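Local coordinates for acid phosphatase (Bacillus anthracis, PDB 2I33) that hydrolyses phosphate monoesters at acid pH as a class C acid phosphatase of the HAD superfamily, with a magnesium ion in its active site, at the interface of chains A and B. Residues are numbered along the deposited sequence; one frame, centred on the assembly and turned at random. Chains: chain A/B, Acid phosphatase.

The interface of chains A and B. Residues chain A 180, 182, 200, 207, 213-214; chain B 31-32, 34-36.
The methyl of B:Ala35 sits over the centre of one face of the A:Phe207 ring, with CB 3.5 Å from the centroid in a CH-pi contact. The ring lies flat against this methyl, its six carbons nearly equally distant from it, and its edge meets the carbonyl oxygen of A:Val200 in plane. A:Ile213 reaches the same methyl from another side: its CG1 stands anti to the backbone N (chi1 -174°), which carries CD1 to 3.7 Å from B:Ala35 CB and also against the backbone of B:Glu32. The other branch of A:Ile213, CG2, packs on B:Leu36 CD2 at 3.7 Å, the two side chains crossing at about a right angle. On the far flank A:Val200 straddles the first turn of helix 31-54 of chain B, CG1 lying 3.8 Å from B:Ala35 CA and CG2 3.6 Å from the carbonyl oxygen of B:Gly31.

The polar part of the patch is made by B:Glu32, whose chain bends at chi2 (80°) and brings its carboxylate against A:Leu182, the two side chains crossing obliquely. The amide N of A:Leu182, at the start of the 3-10 helix 182-184, donates a nearly straight hydrogen bond to B:Glu32 OE2 (2.9 Å), arriving on the anti side and 31° out of the carboxylate plane. The amide at this helix start may favour a negative charge on B:Glu32, which the magnesium ligand A:Asp180, its carboxylate OD2 6.9 Å from B:Glu32 OE2, would oppose. Two-fold symmetry repeats the patch with the chains exchanged, in a dimer that may not be the biological one. Beside the hydrogen bond, A:Leu182 CG packs against the carboxylate carbon CD of B:Glu32 at 3.6 Å.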
ATOM      1  N   ASP A 180      -1.792  -0.980  -9.644  1.00 26.80           N
ATOM      2  CA  ASP A 180      -2.344  -0.458  -8.397  1.00 27.05           C
ATOM      3  C   ASP A 180      -3.820  -0.764  -8.253  1.00 27.58           C
ATOM      4  O   ASP A 180      -4.449  -0.407  -7.256  1.00 28.27           O
ATOM      5  CB  ASP A 180      -2.195   1.056  -8.327  1.00 27.52           C
ATOM      6  CG  ASP A 180      -2.988   1.760  -9.422  1.00 28.66           C
ATOM      7  OD1 ASP A 180      -2.601   1.600 -10.604  1.00 30.68           O
ATOM      8  OD2 ASP A 180      -3.975   2.459  -9.071  1.00 31.56           O
ATOM      9  N   LEU A 182      -6.753  -3.869  -9.023  1.00 27.18           N
ATOM     10  CA  LEU A 182      -6.867  -5.317  -9.266  1.00 26.76           C
ATOM     11  C   LEU A 182      -7.130  -5.609 -10.724  1.00 25.94           C
ATOM     12  O   LEU A 182      -6.685  -6.625 -11.225  1.00 25.93           O
ATOM     13  CB  LEU A 182      -7.961  -5.948  -8.416  1.00 26.92           C
ATOM     14  CG  LEU A 182      -7.679  -5.986  -6.924  1.00 26.87           C
ATOM     15  CD1 LEU A 182      -8.883  -6.532  -6.189  1.00 29.88           C
ATOM     16  CD2 LEU A 182      -6.415  -6.729  -6.634  1.00 28.62           C
ATOM     17  N   VAL A 200      -9.373 -11.883  -4.365  1.00 25.53           N
ATOM     18  CA  VAL A 200      -8.050 -11.666  -3.842  1.00 25.48           C
ATOM     19  C   VAL A 200      -7.643 -12.839  -2.929  1.00 25.75           C
ATOM     20  O   VAL A 200      -6.573 -13.417  -3.076  1.00 26.56           O
ATOM     21  CB  VAL A 200      -7.998 -10.325  -3.088  1.00 25.24           C
ATOM     22  CG1 VAL A 200      -6.721 -10.212  -2.284  1.00 27.55           C
ATOM     23  CG2 VAL A 200      -8.125  -9.193  -4.077  1.00 24.23           C
ATOM     24  N   PHE A 207       0.039 -12.784  -5.320  1.00 27.12           N
ATOM     25  CA  PHE A 207       0.493 -11.449  -5.043  1.00 26.58           C
ATOM     26  C   PHE A 207       1.892 -11.476  -4.524  1.00 27.10           C
ATOM     27  O   PHE A 207       2.205 -12.212  -3.611  1.00 27.89           O
ATOM     28  CB  PHE A 207      -0.477 -10.712  -4.126  1.00 26.68           C
ATOM     29  CG  PHE A 207      -1.811 -10.536  -4.759  1.00 25.19           C
ATOM     30  CD1 PHE A 207      -2.004  -9.589  -5.759  1.00 27.43           C
ATOM     31  CD2 PHE A 207      -2.863 -11.350  -4.396  1.00 27.18           C
ATOM     32  CE1 PHE A 207      -3.241  -9.486  -6.374  1.00 28.17           C
ATOM     33  CE2 PHE A 207      -4.090 -11.220  -4.993  1.00 29.30           C
ATOM     34  CZ  PHE A 207      -4.261 -10.274  -5.970  1.00 27.40           C
ATOM     35  N   ILE A 213       1.540  -5.674  -6.803  1.00 28.28           N
ATOM     36  CA  ILE A 213       0.560  -4.630  -6.505  1.00 27.82           C
ATOM     37  C   ILE A 213       1.187  -3.458  -5.784  1.00 28.03           C
ATOM     38  O   ILE A 213       2.109  -3.646  -4.992  1.00 27.42           O
ATOM     39  CB  ILE A 213      -0.640  -5.205  -5.718  1.00 28.54           C
ATOM     40  CG1 ILE A 213      -1.728  -4.139  -5.527  1.00 30.54           C
ATOM     41  CG2 ILE A 213      -0.190  -5.890  -4.441  1.00 29.00           C
ATOM     42  CD1 ILE A 213      -3.059  -4.684  -5.436  1.00 34.38           C
ATOM     43  N   PHE A 214       0.677  -2.261  -6.117  1.00 27.22           N
ATOM     44  CA  PHE A 214       1.072  -0.985  -5.546  1.00 27.03           C
ATOM     45  C   PHE A 214      -0.116  -0.304  -4.867  1.00 27.44           C
ATOM     46  O   PHE A 214      -1.260  -0.478  -5.255  1.00 26.68           O
ATOM     47  CB  PHE A 214       1.652  -0.095  -6.620  1.00 27.88           C
ATOM     48  CG  PHE A 214       2.899  -0.671  -7.214  1.00 26.66           C
ATOM     49  CD1 PHE A 214       4.082  -0.573  -6.543  1.00 26.88           C
ATOM     50  CD2 PHE A 214       2.881  -1.337  -8.406  1.00 30.76           C
ATOM     51  CE1 PHE A 214       5.257  -1.140  -7.028  1.00 27.17           C
ATOM     52  CE2 PHE A 214       4.046  -1.885  -8.915  1.00 29.92           C
ATOM     53  CZ  PHE A 214       5.230  -1.792  -8.209  1.00 28.26           C
TER
ATOM     54  N   GLY B  31     -10.057  -4.546  -2.074  1.00 27.00           N
ATOM     55  CA  GLY B  31      -9.338  -5.771  -2.339  1.00 26.51           C
ATOM     56  C   GLY B  31      -7.847  -5.522  -2.510  1.00 26.47           C
ATOM     57  O   GLY B  31      -7.016  -6.376  -2.183  1.00 27.33           O
ATOM     58  N   GLU B  32      -7.486  -4.358  -3.066  1.00 26.12           N
ATOM     59  CA  GLU B  32      -6.088  -3.994  -3.302  1.00 26.90           C
ATOM     60  C   GLU B  32      -5.356  -3.962  -1.985  1.00 25.82           C
ATOM     61  O   GLU B  32      -4.213  -4.382  -1.893  1.00 27.19           O
ATOM     62  CB  GLU B  32      -5.983  -2.633  -3.979  1.00 27.66           C
ATOM     63  CG  GLU B  32      -6.415  -2.636  -5.433  1.00 27.21           C
ATOM     64  CD  GLU B  32      -7.936  -2.592  -5.716  1.00 26.19           C
ATOM     65  OE1 GLU B  32      -8.780  -2.657  -4.789  1.00 26.24           O
ATOM     66  OE2 GLU B  32      -8.258  -2.508  -6.926  1.00 26.70           O
ATOM     67  N   LYS B  34      -6.090  -5.766   0.670  1.00 27.10           N
ATOM     68  CA  LYS B  34      -5.855  -7.147   1.075  1.00 27.70           C
ATOM     69  C   LYS B  34      -4.716  -7.751   0.268  1.00 27.63           C
ATOM     70  O   LYS B  34      -3.867  -8.459   0.815  1.00 28.22           O
ATOM     71  CB  LYS B  34      -7.113  -7.969   0.945  1.00 28.67           C
ATOM     72  CG  LYS B  34      -8.302  -7.448   1.767  1.00 31.76           C
ATOM     73  CD  LYS B  34      -9.565  -8.236   1.495  1.00 37.60           C
ATOM     74  N   ALA B  35      -4.669  -7.455  -1.028  1.00 26.81           N
ATOM     75  CA  ALA B  35      -3.630  -8.034  -1.917  1.00 27.01           C
ATOM     76  C   ALA B  35      -2.244  -7.564  -1.470  1.00 26.39           C
ATOM     77  O   ALA B  35      -1.224  -8.262  -1.609  1.00 26.36           O
ATOM     78  CB  ALA B  35      -3.867  -7.642  -3.343  1.00 27.47           C
ATOM     79  N   LEU B  36      -2.170  -6.301  -1.055  1.00 26.02           N
ATOM     80  CA  LEU B  36      -0.906  -5.765  -0.535  1.00 26.47           C
ATOM     81  C   LEU B  36      -0.464  -6.455   0.740  1.00 26.79           C
ATOM     82  O   LEU B  36       0.722  -6.689   0.938  1.00 27.68           O
ATOM     83  CB  LEU B  36      -1.046  -4.263  -0.310  1.00 26.60           C
ATOM     84  CG  LEU B  36      -0.973  -3.490  -1.617  1.00 27.01           C
ATOM     85  CD1 LEU B  36      -1.783  -2.176  -1.563  1.00 27.77           C
ATOM     86  CD2 LEU B  36       0.426  -3.188  -2.002  1.00 27.17           C
TER